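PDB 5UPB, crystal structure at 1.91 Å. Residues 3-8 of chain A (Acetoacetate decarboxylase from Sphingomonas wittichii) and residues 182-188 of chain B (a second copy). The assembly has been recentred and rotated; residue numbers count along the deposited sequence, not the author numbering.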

# COMPACT_ATOMS: atom_id res chain seq x y z
N ALA A 3 -0.49 25.49 11.35
CA ALA A 3 0.19 24.21 11.32
C ALA A 3 -0.53 23.22 12.27
O ALA A 3 -1.25 23.62 13.19
CB ALA A 3 1.68 24.37 11.70
N THR A 4 -0.36 21.94 12.01
CA THR A 4 -1.12 20.84 12.61
C THR A 4 -0.18 19.91 13.35
O THR A 4 1.05 20.11 13.35
CB THR A 4 -1.87 20.05 11.54
OG1 THR A 4 -0.91 19.32 10.76
CG2 THR A 4 -2.68 20.97 10.63
N HIS A 5 -0.75 18.86 13.97
CA HIS A 5 0.07 17.75 14.44
C HIS A 5 0.98 17.28 13.32
O HIS A 5 0.60 17.31 12.14
CB HIS A 5 -0.77 16.53 14.87
CG HIS A 5 -1.84 16.81 15.88
ND1 HIS A 5 -1.57 17.30 17.14
CD2 HIS A 5 -3.19 16.61 15.83
CE1 HIS A 5 -2.70 17.41 17.82
NE2 HIS A 5 -3.70 17.00 17.05
N PHE A 6 2.19 16.80 13.66
CA PHE A 6 2.78 16.87 15.01
C PHE A 6 3.33 18.27 15.31
O PHE A 6 4.19 18.78 14.58
CB PHE A 6 3.93 15.86 15.17
CG PHE A 6 3.57 14.43 14.80
CD1 PHE A 6 2.29 13.93 15.03
CD2 PHE A 6 4.52 13.59 14.23
CE1 PHE A 6 1.96 12.63 14.68
CE2 PHE A 6 4.20 12.28 13.89
CZ PHE A 6 2.90 11.80 14.12
N LEU A 7 2.85 18.89 16.39
CA LEU A 7 3.32 20.22 16.77
C LEU A 7 4.65 20.13 17.50
O LEU A 7 4.75 19.53 18.58
CB LEU A 7 2.27 20.92 17.63
CG LEU A 7 0.94 21.23 16.96
CD1 LEU A 7 -0.06 21.73 17.98
CD2 LEU A 7 1.16 22.28 15.85
N THR A 8 5.68 20.74 16.93
CA THR A 8 7.00 20.79 17.55
C THR A 8 7.51 22.21 17.36
O THR A 8 7.04 22.93 16.47
CB THR A 8 7.98 19.78 16.94
OG1 THR A 8 8.51 20.29 15.69
CG2 THR A 8 7.31 18.46 16.67
N GLY B 182 -4.38 14.26 25.64
CA GLY B 182 -4.41 14.57 24.23
C GLY B 182 -4.46 16.07 24.03
O GLY B 182 -4.75 16.83 24.95
N HIS B 183 -4.11 16.47 22.83
CA HIS B 183 -4.21 17.87 22.44
C HIS B 183 -5.19 17.86 21.28
O HIS B 183 -4.79 17.56 20.14
CB HIS B 183 -2.89 18.49 22.06
CG HIS B 183 -3.02 19.92 21.61
ND1 HIS B 183 -2.02 20.57 20.93
CD2 HIS B 183 -4.02 20.81 21.77
CE1 HIS B 183 -2.41 21.81 20.67
NE2 HIS B 183 -3.61 21.98 21.17
N ARG B 184 -6.46 18.12 21.57
CA ARG B 184 -7.47 18.19 20.54
C ARG B 184 -7.29 19.52 19.82
O ARG B 184 -7.56 20.60 20.38
CB ARG B 184 -8.85 18.02 21.17
CG ARG B 184 -9.98 18.11 20.14
CD ARG B 184 -11.35 17.90 20.76
NE ARG B 184 -12.40 17.62 19.77
CZ ARG B 184 -13.23 18.54 19.33
NH1 ARG B 184 -13.14 19.77 19.76
NH2 ARG B 184 -14.18 18.23 18.46
N HIS B 185 -6.81 19.45 18.59
CA HIS B 185 -6.32 20.61 17.87
C HIS B 185 -6.85 20.58 16.45
O HIS B 185 -6.68 19.59 15.74
CB HIS B 185 -4.78 20.62 17.90
CG HIS B 185 -4.16 21.85 17.30
ND1 HIS B 185 -3.51 21.83 16.08
CD2 HIS B 185 -4.12 23.13 17.73
CE1 HIS B 185 -3.06 23.04 15.81
NE2 HIS B 185 -3.42 23.85 16.79
N TRP B 186 -7.45 21.70 16.04
CA TRP B 186 -8.07 21.83 14.72
C TRP B 186 -7.82 23.26 14.29
O TRP B 186 -8.60 24.17 14.61
CB TRP B 186 -9.56 21.51 14.78
CG TRP B 186 -10.16 21.25 13.44
CD1 TRP B 186 -11.18 21.94 12.84
CD2 TRP B 186 -9.75 20.24 12.52
NE1 TRP B 186 -11.43 21.40 11.60
CE2 TRP B 186 -10.58 20.34 11.38
CE3 TRP B 186 -8.76 19.23 12.55
CZ2 TRP B 186 -10.43 19.50 10.25
CZ3 TRP B 186 -8.64 18.38 11.46
CH2 TRP B 186 -9.46 18.53 10.30
N PRO B 187 -6.67 23.52 13.66
CA PRO B 187 -6.25 24.91 13.44
C PRO B 187 -7.01 25.57 12.30
O PRO B 187 -7.50 24.91 11.37
CB PRO B 187 -4.76 24.79 13.12
CG PRO B 187 -4.64 23.41 12.49
CD PRO B 187 -5.64 22.54 13.25
N ALA B 188 -6.94 26.88 12.29
CA ALA B 188 -7.55 27.66 11.23
C ALA B 188 -6.50 27.88 10.15
O ALA B 188 -5.39 28.34 10.44
CB ALA B 188 -8.06 28.99 11.77
O HOH W 1 -6.49 17.11 17.06
O HOH W 2 -3.64 19.65 14.20

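No clear direct hydrogen bond joins these two stretches; the well-defined polar links between them pass through two water molecules, and histidines from both copies are the hubs. The example illustrates a general principle: a small contact, here about 300 Å² summed over both sides, can combine aromatic packing with polar links carried by water.

The extended N-terminal segment of chain A, which has no regular secondary structure here, lies against the end of a chain B strand. In that strand side chains alternate, so H183(B) and H185(B) have their CA-to-CB bonds toward chain A, whereas those of R184(B) and W186(B) point away. P187(B), just past the strand, again points toward the partner. H5(A), H183(B) and P187(B) are buried, whereas H185(B) and L7(A) remain partly exposed.

H185(B) is the centre of the arrangement. Its edge is directed toward the face of the H5(A) ring, with centroids 5.8 Å apart and planes at 63°, a classic edge-to-face pair. One face of the H185(B) ring receives L7(A), whose CD1 sits 3.9 Å from the ring centroid and only 10° off the normal, a CH-pi contact. Leucine suits this position because a branched aliphatic tip can rest on an aromatic face without asking for a polar partner; the same CD1 also reaches to 3.6 Å from CE1 of H183(B). At its edge, near the ring plane, the H185(B) imidazole approaches the backbone of chain A: its CE1 lies 3.2 Å from O of A3(A), a close approach of a polarised ring carbon to a carbonyl oxygen.

The waters use one ring nitrogen of each of H5(A) and H185(B). Water 1 accepts a hydrogen bond from the backbone N of H185(B) at 2.8 Å and is hydrogen-bonded to NE2 of H5(A), also at 2.8 Å. Water 2 accepts from the backbone N of H5(A) at 3.0 Å, is hydrogen-bonded to ND1 of H185(B) at 2.9 Å, and donates a weak bond to O of H185(B) at 3.4 Å. Each water thus couples the backbone of one histidine to the ring of the other. Histidine fits both positions because it offers a flat surface for packing and ring nitrogens for water. The CA-to-CB bond of H5(A) runs sideways, but with chi1 in the m well the end of the ring comes nearer chain B, placing CE1 3.1 Å from the backbone O of H183(B), which lies at the ring edge.

A nonpolar contact completes the junction. CG2 of T4(A) packs 3.6 Å from CG of P187(B), while OG1 of T4(A) donates to O of H5(A) at 2.9 Å within its own chain. Threonine therefore serves two needs at a buried site, with a methyl for the proline ring and a hydroxyl that bonds to O of H5(A) and to a partner elsewhere in the structure. Proline suits its place because its ring offers a nonpolar surface that meets this methyl without needing a polar partner. The compact proline ring also approaches O of A3(A), with CG at 3.5 Å.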